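Local structure of serine acetyltransferase 1, putative (Entamoeba histolytica, 7BW9) at residues N174-D179 against V184-T189; I130-I135 against S160-D165; I108-G113 against A121-S126. The protein probably transfers an acetyl group from acetyl-CoA to serine, the step that supplies O-acetylserine for cysteine biosynthesis. All blocks are in the same frame, centred on the assembly; numbering follows the deposited sequence.

Contact 1: N174-D179 against V184-T189. With CYS (cysteine), chain D.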
loop_
_atom_site.group_PDB
_atom_site.type_symbol
_atom_site.label_atom_id
_atom_site.label_comp_id
_atom_site.label_asym_id
_atom_site.label_seq_id
_atom_site.Cartn_x
_atom_site.Cartn_y
_atom_site.Cartn_z
ATOM N N ASN A 174 -8.827 19.505 -13.737
ATOM C CA ASN A 174 -9.892 19.446 -12.753
ATOM C C ASN A 174 -10.778 18.217 -12.954
ATOM O O ASN A 174 -10.742 17.546 -13.993
ATOM C CB ASN A 174 -10.724 20.739 -12.778
ATOM C CG ASN A 174 -11.337 21.031 -14.135
ATOM O OD1 ASN A 174 -12.163 20.270 -14.640
ATOM N ND2 ASN A 174 -10.972 22.163 -14.708
ATOM N N HIS A 175 -11.565 17.920 -11.919
ATOM C CA HIS A 175 -12.487 16.781 -11.907
ATOM C C HIS A 175 -11.757 15.462 -12.149
ATOM O O HIS A 175 -12.228 14.600 -12.895
ATOM C CB HIS A 175 -13.616 16.956 -12.930
ATOM C CG HIS A 175 -14.529 18.115 -12.644
ATOM N ND1 HIS A 175 -14.327 19.375 -13.172
ATOM C CD2 HIS A 175 -15.669 18.194 -11.915
ATOM C CE1 HIS A 175 -15.302 20.177 -12.782
ATOM N NE2 HIS A 175 -16.122 19.486 -12.012
ATOM N N PHE A 176 -10.601 15.298 -11.511
ATOM C CA PHE A 176 -9.786 14.103 -11.692
ATOM C C PHE A 176 -10.199 13.054 -10.668
ATOM O O PHE A 176 -10.233 13.344 -9.464
ATOM C CB PHE A 176 -8.298 14.449 -11.552
ATOM C CG PHE A 176 -7.374 13.273 -11.742
ATOM C CD1 PHE A 176 -7.429 12.515 -12.903
ATOM C CD2 PHE A 176 -6.451 12.928 -10.762
ATOM C CE1 PHE A 176 -6.578 11.426 -13.087
ATOM C CE2 PHE A 176 -5.599 11.853 -10.940
ATOM C CZ PHE A 176 -5.658 11.103 -12.107
ATOM N N PHE A 177 -10.492 11.836 -11.130
ATOM C CA PHE A 177 -10.934 10.753 -10.247
ATOM C C PHE A 177 -10.032 9.528 -10.392
ATOM O O PHE A 177 -9.909 8.953 -11.486
ATOM C CB PHE A 177 -12.392 10.371 -10.524
ATOM C CG PHE A 177 -12.909 9.218 -9.676
ATOM C CD1 PHE A 177 -12.527 9.075 -8.335
ATOM C CD2 PHE A 177 -13.815 8.308 -10.205
ATOM C CE1 PHE A 177 -13.024 8.035 -7.556
ATOM C CE2 PHE A 177 -14.308 7.254 -9.433
ATOM C CZ PHE A 177 -13.912 7.122 -8.106
ATOM N N ILE A 178 -9.406 9.129 -9.287
ATOM C CA ILE A 178 -8.731 7.839 -9.168
ATOM C C ILE A 178 -9.623 6.938 -8.326
ATOM O O ILE A 178 -9.909 7.256 -7.164
ATOM C CB ILE A 178 -7.337 7.981 -8.536
ATOM C CG1 ILE A 178 -6.399 8.741 -9.469
ATOM C CG2 ILE A 178 -6.743 6.612 -8.200
ATOM C CD1 ILE A 178 -5.066 9.054 -8.853
ATOM N N ASP A 179 -10.094 5.838 -8.914
ATOM C CA ASP A 179 -10.881 4.836 -8.197
ATOM C C ASP A 179 -9.960 3.713 -7.747
ATOM O O ASP A 179 -9.169 3.205 -8.548
ATOM C CB ASP A 179 -12.011 4.272 -9.065
ATOM C CG ASP A 179 -13.153 3.653 -8.232
ATOM O OD1 ASP A 179 -13.083 3.667 -6.978
ATOM O OD2 ASP A 179 -14.131 3.148 -8.837
ATOM N N VAL A 184 -1.251 2.735 -8.697
ATOM C CA VAL A 184 -1.176 3.855 -9.635
ATOM C C VAL A 184 0.169 4.541 -9.488
ATOM O O VAL A 184 0.630 4.816 -8.372
ATOM C CB VAL A 184 -2.336 4.835 -9.405
ATOM C CG1 VAL A 184 -2.123 6.162 -10.184
ATOM C CG2 VAL A 184 -3.649 4.185 -9.792
ATOM N N VAL A 185 0.816 4.807 -10.621
ATOM C CA VAL A 185 2.096 5.507 -10.668
ATOM C C VAL A 185 2.030 6.536 -11.784
ATOM O O VAL A 185 1.790 6.179 -12.950
ATOM C CB VAL A 185 3.277 4.550 -10.913
ATOM C CG1 VAL A 185 4.541 5.355 -11.182
ATOM C CG2 VAL A 185 3.441 3.590 -9.726
ATOM N N ILE A 186 2.264 7.801 -11.445
ATOM C CA ILE A 186 2.167 8.907 -12.387
ATOM C C ILE A 186 3.407 9.776 -12.230
ATOM O O ILE A 186 3.624 10.360 -11.162
ATOM C CB ILE A 186 0.897 9.745 -12.167
ATOM C CG1 ILE A 186 -0.349 8.854 -12.208
ATOM C CG2 ILE A 186 0.850 10.872 -13.189
ATOM C CD1 ILE A 186 -1.676 9.623 -12.179
ATOM N N GLY A 187 4.182 9.915 -13.317
ATOM C CA GLY A 187 5.526 10.448 -13.229
ATOM C C GLY A 187 5.616 11.968 -13.260
ATOM O O GLY A 187 4.637 12.687 -13.494
ATOM N N GLU A 188 6.855 12.430 -13.056
ATOM C CA GLU A 188 7.129 13.844 -12.809
ATOM C C GLU A 188 6.624 14.745 -13.923
ATOM O O GLU A 188 6.119 15.841 -13.655
ATOM C CB GLU A 188 8.626 14.044 -12.615
ATOM C CG GLU A 188 9.078 15.484 -12.471
ATOM C CD GLU A 188 10.564 15.581 -12.126
ATOM O OE1 GLU A 188 11.322 14.641 -12.446
ATOM O OE2 GLU A 188 10.977 16.593 -11.528
ATOM N N THR A 189 6.771 14.326 -15.184
ATOM C CA THR A 189 6.484 15.225 -16.292
ATOM C C THR A 189 5.163 14.910 -16.975
ATOM O O THR A 189 4.856 15.500 -18.012
ATOM C CB THR A 189 7.633 15.199 -17.299
ATOM O OG1 THR A 189 7.626 13.949 -18.002
ATOM C CG2 THR A 189 8.979 15.384 -16.566
HETATM N N CYS D . -15.960 1.342 -7.924
HETATM C CA CYS D . -16.591 0.900 -9.196
HETATM C C CYS D . -17.930 0.188 -8.926
HETATM O O CYS D . -18.299 0.007 -7.809
HETATM C CB CYS D . -15.630 0.024 -9.989
HETATM S SG CYS D . -15.191 -1.526 -9.169
HETATM O OXT CYS D . -18.588 -0.160 -9.896
#
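Val184 turns its CB toward segment 174-179 and meets Ile178 through one methyl: CG2 of Val184 lies 4.2 Å from CG2 of Ile178, the branch methyl of the isoleucine. Their CA atoms are 8.6 Å apart, so the side chains span the gap between two backbones that share no hydrogen bond; Val184 bonds instead to Asp165, and Phe177 to Cys196 and Val198. Val185 faces the other way and packs on His180 of the second subunit. This alternation, inward then outward, belongs to the left-handed beta-helix of the hexapeptide-repeat acyltransferases: strands 177-178 and 185-186 lie in different parallel sheets of the prism, and apolar side chains fill its interior. Ile186 points inward again. With CG1 anti to its carbonyl carbon (chi1 -55°), its extended chain carries CD1 to 4.2 Å from CZ of Phe176, at the far end of a ring that it approaches obliquely. Val198 and Met133 also pack on Phe176. Farther along, Glu188 forms a salt bridge with Arg222, and Thr189 OG1 is hydrogen-bonded to His223 ND1; both partners line a cysteine site. A cysteine also binds at segment 174-179, where its amino N donates to Asp179 OD2 at 2.7 Å. Asp114 OD1 and, from the third subunit, Arg222 NE also bind this ligand.

Contact 2: I130-I135 against S160-D165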
loop_
_atom_site.group_PDB
_atom_site.type_symbol
_atom_site.label_atom_id
_atom_site.label_comp_id
_atom_site.label_asym_id
_atom_site.label_seq_id
_atom_site.Cartn_x
_atom_site.Cartn_y
_atom_site.Cartn_z
ATOM N N ILE A 130 -9.195 10.812 -3.446
ATOM C CA ILE A 130 -9.411 12.189 -3.027
ATOM C C ILE A 130 -8.291 12.631 -2.101
ATOM O O ILE A 130 -7.759 13.740 -2.229
ATOM C CB ILE A 130 -10.785 12.334 -2.341
ATOM C CG1 ILE A 130 -11.915 12.030 -3.317
ATOM C CG2 ILE A 130 -10.934 13.713 -1.735
ATOM C CD1 ILE A 130 -11.905 12.880 -4.560
ATOM N N HIS A 131 -7.907 11.773 -1.156
ATOM C CA HIS A 131 -6.863 12.167 -0.212
ATOM C C HIS A 131 -5.549 12.400 -0.934
ATOM O O HIS A 131 -4.811 13.331 -0.597
ATOM C CB HIS A 131 -6.702 11.122 0.900
ATOM C CG HIS A 131 -7.920 10.985 1.766
ATOM N ND1 HIS A 131 -8.146 9.889 2.571
ATOM C CD2 HIS A 131 -8.984 11.805 1.936
ATOM C CE1 HIS A 131 -9.299 10.040 3.201
ATOM N NE2 HIS A 131 -9.826 11.197 2.836
ATOM N N VAL A 132 -5.251 11.594 -1.952
ATOM C CA VAL A 132 -3.973 11.788 -2.635
ATOM C C VAL A 132 -3.972 13.117 -3.382
ATOM O O VAL A 132 -2.931 13.775 -3.487
ATOM C CB VAL A 132 -3.652 10.591 -3.562
ATOM C CG1 VAL A 132 -4.489 10.630 -4.836
ATOM C CG2 VAL A 132 -2.171 10.580 -3.927
ATOM N N MET A 133 -5.133 13.552 -3.880
ATOM C CA MET A 133 -5.201 14.810 -4.613
ATOM C C MET A 133 -5.186 16.022 -3.687
ATOM O O MET A 133 -4.620 17.058 -4.053
ATOM C CB MET A 133 -6.435 14.822 -5.514
ATOM C CG MET A 133 -6.281 13.899 -6.742
ATOM S SD MET A 133 -4.680 14.059 -7.583
ATOM C CE MET A 133 -4.788 15.790 -8.080
ATOM N N MET A 134 -5.782 15.921 -2.491
ATOM C CA MET A 134 -5.548 16.942 -1.470
ATOM C C MET A 134 -4.052 17.189 -1.275
ATOM O O MET A 134 -3.591 18.333 -1.269
ATOM C CB MET A 134 -6.179 16.522 -0.140
ATOM C CG MET A 134 -7.681 16.292 -0.152
ATOM S SD MET A 134 -8.237 15.929 1.536
ATOM C CE MET A 134 -10.019 15.873 1.341
ATOM N N ILE A 135 -3.273 16.119 -1.122
ATOM C CA ILE A 135 -1.834 16.279 -0.947
ATOM C C ILE A 135 -1.172 16.752 -2.241
ATOM O O ILE A 135 -0.309 17.643 -2.217
ATOM C CB ILE A 135 -1.213 14.967 -0.447
ATOM C CG1 ILE A 135 -1.914 14.517 0.828
ATOM C CG2 ILE A 135 0.289 15.129 -0.206
ATOM C CD1 ILE A 135 -1.740 15.492 2.019
ATOM N N SER A 160 2.770 6.167 1.003
ATOM C CA SER A 160 2.866 5.104 1.995
ATOM C C SER A 160 1.499 4.752 2.578
ATOM O O SER A 160 1.258 3.593 2.931
ATOM C CB SER A 160 3.845 5.524 3.095
ATOM O OG SER A 160 3.524 4.891 4.311
ATOM N N VAL A 161 0.580 5.713 2.639
ATOM C CA VAL A 161 -0.735 5.460 3.224
ATOM C C VAL A 161 -1.779 4.999 2.195
ATOM O O VAL A 161 -2.709 4.263 2.546
ATOM C CB VAL A 161 -1.201 6.724 3.980
ATOM C CG1 VAL A 161 -2.702 6.826 4.006
ATOM C CG2 VAL A 161 -0.632 6.723 5.413
ATOM N N THR A 162 -1.654 5.383 0.924
ATOM C CA THR A 162 -2.658 5.001 -0.070
ATOM C C THR A 162 -2.177 3.969 -1.073
ATOM O O THR A 162 -3.002 3.407 -1.798
ATOM C CB THR A 162 -3.127 6.231 -0.860
ATOM O OG1 THR A 162 -2.022 6.720 -1.627
ATOM C CG2 THR A 162 -3.608 7.316 0.087
ATOM N N GLY A 163 -0.876 3.722 -1.163
ATOM C CA GLY A 163 -0.376 2.977 -2.288
ATOM C C GLY A 163 -0.484 3.679 -3.629
ATOM O O GLY A 163 -0.203 3.056 -4.657
ATOM N N ILE A 164 -0.877 4.952 -3.657
ATOM C CA ILE A 164 -0.945 5.742 -4.884
ATOM C C ILE A 164 0.298 6.612 -4.981
ATOM O O ILE A 164 0.624 7.355 -4.042
ATOM C CB ILE A 164 -2.205 6.620 -4.929
ATOM C CG1 ILE A 164 -3.466 5.776 -4.742
ATOM C CG2 ILE A 164 -2.233 7.428 -6.252
ATOM C CD1 ILE A 164 -4.724 6.639 -4.596
ATOM N N ASP A 165 0.979 6.540 -6.121
ATOM C CA ASP A 165 2.283 7.174 -6.302
ATOM C C ASP A 165 2.156 8.240 -7.378
ATOM O O ASP A 165 2.173 7.920 -8.573
ATOM C CB ASP A 165 3.329 6.129 -6.671
ATOM C CG ASP A 165 4.745 6.656 -6.598
ATOM O OD1 ASP A 165 4.934 7.888 -6.530
ATOM O OD2 ASP A 165 5.682 5.824 -6.598
#
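Val132 and Ile164 carry the apolar part of this contact, their side chains meeting at a slant, with CA atoms 7.1 Å apart. Both methyls of the valine are used. CG2 of Val132 rests 3.9 Å from CG2 of Ile164 and also touches its CB, whereas CG1 of Val132 reaches the other branch, 4.0 Å from CD1 of Ile164. The branch methyl of Ile164 thus lies against both valine methyls, for its CG2 is also 4.2 Å from CG1 of Val132. The longer arm of the isoleucine is extended (chi2 172°), which carries CD1 to Val132 CG1. Thr162 joins at the margin, its OG1 4.5 Å from Val132 CG2, a loose approach.

No hydrogen bond crosses between the segments; the one side-chain bond within them lies in 160-165. Thr162 OG1 accepts from Ile164 N at 2.9 Å with an N-H...O angle of 157°, forming an ST turn, and is also hydrogen-bonded to Ile158 O in the preceding turn of its own helix. Gly163, with positive phi, is the first residue to leave the helix, and the ST turn ties Ile164 N back to Thr162 just where the chain does so.

The contact sits where the helical domain passes into the left-handed beta-helix: helix 148-162 ends, strand 165-166 starts the first coil, and helix 128-144 lies against the junction. Helices 36-45 and 96-113 pack on other sides of helix 128-144, while Ile164 also touches Val184 of the next coil.

Contact 3: I108-G113 against A121-S126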
loop_
_atom_site.group_PDB
_atom_site.type_symbol
_atom_site.label_atom_id
_atom_site.label_comp_id
_atom_site.label_asym_id
_atom_site.label_seq_id
_atom_site.Cartn_x
_atom_site.Cartn_y
_atom_site.Cartn_z
ATOM N N ILE A 108 -16.722 15.744 -6.657
ATOM C CA ILE A 108 -17.842 15.622 -7.589
ATOM C C ILE A 108 -17.552 14.542 -8.620
ATOM O O ILE A 108 -18.410 13.703 -8.918
ATOM C CB ILE A 108 -18.130 16.972 -8.271
ATOM C CG1 ILE A 108 -18.676 17.999 -7.260
ATOM C CG2 ILE A 108 -19.054 16.776 -9.477
ATOM C CD1 ILE A 108 -19.751 17.471 -6.352
ATOM N N ALA A 109 -16.335 14.553 -9.179
ATOM C CA ALA A 109 -15.954 13.565 -10.189
ATOM C C ALA A 109 -16.008 12.159 -9.623
ATOM O O ALA A 109 -16.394 11.213 -10.323
ATOM C CB ALA A 109 -14.545 13.853 -10.717
ATOM N N ALA A 110 -15.602 12.000 -8.353
ATOM C CA ALA A 110 -15.673 10.690 -7.711
ATOM C C ALA A 110 -17.121 10.236 -7.581
ATOM O O ALA A 110 -17.440 9.059 -7.811
ATOM C CB ALA A 110 -14.996 10.736 -6.328
ATOM N N TYR A 111 -17.999 11.158 -7.198
ATOM C CA TYR A 111 -19.426 10.800 -7.007
ATOM C C TYR A 111 -20.086 10.385 -8.325
ATOM O O TYR A 111 -20.812 9.417 -8.314
ATOM C CB TYR A 111 -20.219 11.915 -6.335
ATOM C CG TYR A 111 -21.687 11.607 -6.212
ATOM C CD1 TYR A 111 -22.151 10.689 -5.290
ATOM C CD2 TYR A 111 -22.611 12.232 -7.026
ATOM C CE1 TYR A 111 -23.498 10.408 -5.169
ATOM C CE2 TYR A 111 -23.963 11.967 -6.917
ATOM C CZ TYR A 111 -24.406 11.051 -5.989
ATOM O OH TYR A 111 -25.736 10.799 -5.902
ATOM N N THR A 112 -19.836 11.107 -9.412
ATOM C CA THR A 112 -20.466 10.748 -10.685
ATOM C C THR A 112 -19.823 9.511 -11.291
ATOM O O THR A 112 -20.511 8.717 -11.936
ATOM C CB THR A 112 -20.400 11.903 -11.699
ATOM O OG1 THR A 112 -19.070 12.014 -12.217
ATOM C CG2 THR A 112 -20.752 13.220 -11.056
ATOM N N GLY A 113 -18.518 9.329 -11.089
ATOM C CA GLY A 113 -17.754 8.257 -11.684
ATOM C C GLY A 113 -17.810 6.922 -10.973
ATOM O O GLY A 113 -17.246 5.949 -11.482
ATOM N N ALA A 121 -19.979 12.705 1.974
ATOM C CA ALA A 121 -19.300 12.402 3.233
ATOM C C ALA A 121 -18.390 11.187 3.086
ATOM O O ALA A 121 -17.207 11.233 3.450
ATOM C CB ALA A 121 -20.324 12.163 4.343
ATOM N N MET A 122 -18.933 10.090 2.554
ATOM C CA MET A 122 -18.140 8.886 2.340
ATOM C C MET A 122 -16.911 9.199 1.497
ATOM O O MET A 122 -15.789 8.814 1.841
ATOM C CB MET A 122 -19.000 7.817 1.666
ATOM C CG MET A 122 -18.196 6.687 1.013
ATOM S SD MET A 122 -19.182 5.599 -0.049
ATOM C CE MET A 122 -20.433 5.051 1.095
ATOM N N ILE A 123 -17.113 9.934 0.401
ATOM C CA ILE A 123 -16.012 10.277 -0.494
ATOM C C ILE A 123 -14.983 11.120 0.246
ATOM O O ILE A 123 -13.775 10.860 0.184
ATOM C CB ILE A 123 -16.549 11.002 -1.746
ATOM C CG1 ILE A 123 -17.452 10.071 -2.556
ATOM C CG2 ILE A 123 -15.413 11.531 -2.625
ATOM C CD1 ILE A 123 -18.342 10.798 -3.511
ATOM N N ILE A 124 -15.452 12.128 0.977
ATOM C CA ILE A 124 -14.530 13.060 1.609
ATOM C C ILE A 124 -13.729 12.362 2.696
ATOM O O ILE A 124 -12.527 12.596 2.854
ATOM C CB ILE A 124 -15.303 14.265 2.165
ATOM C CG1 ILE A 124 -15.835 15.133 1.022
ATOM C CG2 ILE A 124 -14.413 15.065 3.112
ATOM C CD1 ILE A 124 -16.731 16.284 1.490
ATOM N N ARG A 125 -14.374 11.485 3.455
ATOM C CA ARG A 125 -13.701 10.931 4.620
ATOM C C ARG A 125 -12.823 9.743 4.267
ATOM O O ARG A 125 -11.833 9.481 4.959
ATOM C CB ARG A 125 -14.740 10.538 5.669
ATOM C CG ARG A 125 -15.144 11.743 6.527
ATOM C CD ARG A 125 -16.026 11.390 7.701
ATOM N NE ARG A 125 -15.468 10.376 8.581
ATOM C CZ ARG A 125 -14.643 10.608 9.606
ATOM N NH1 ARG A 125 -14.217 11.833 9.885
ATOM N NH2 ARG A 125 -14.235 9.597 10.358
ATOM N N SER A 126 -13.154 9.031 3.197
ATOM C CA SER A 126 -12.612 7.695 3.002
ATOM C C SER A 126 -12.010 7.400 1.631
ATOM O O SER A 126 -11.327 6.383 1.508
ATOM C CB SER A 126 -13.695 6.646 3.286
ATOM O OG SER A 126 -14.123 6.744 4.633
#
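Ile123 lays its two branches over neighbouring residues of helix 96-113: CG2 overlaps the methyl of Ala110, 3.8 Å from its CB, and CD1 rests 3.6 Å from CB of Tyr111. CD1 also comes within 3.7 Å of Tyr111 CA, so the isoleucine presses on the backbone as well as on the side chain. Its extended arm (chi2 161°) brings CD1 to the edge of the tyrosine ring, near its plane. The ring itself leads away because chi1 of 176° puts CG anti to the backbone N; Pro312 of the second subunit packs on this tyrosine.

The arrangement is a helix-loop-helix packing in the alpha-helical domain that precedes the left-handed beta-helix. The CA atoms of Ala110 and Ile123 are 7.2 Å apart, the nearest pair between the segments. Ile107, one turn before Tyr111, extends the apolar surface under Ile123, and Ala117 of the connecting loop touches it too. That loop carries Asp114, Pro115 and Ala116 of a cysteine pocket. At the far side of helix 120-126, Arg125 forms a salt bridge through NE with Glu153 of the third subunit, while its NH1 and NH2 donate to the carbonyls of Phe49 and Pro30.

From the N terminus the three contacts follow in series, none nested or crossed. Contact 3 closes first, folding helix 120-126 back on helix 96-113 across seven intervening residues, nearly all loop. Contact 2 then spans 24 mostly helical residues and brings the end of helix 148-162 against helix 128-144. Contact 1 closes last, a four-residue link within the beta-helix. His131 NE2 to Ile124 O joins contacts 2 and 3, and Ile130 packs on Ile123. Asp165 pairs with Val184 and Ile186 as the first coil meets the second, tying contact 2 to contact 1. Phe177 rests on Ala109 and Ala110, so the helical domain also leans on the beta-helix.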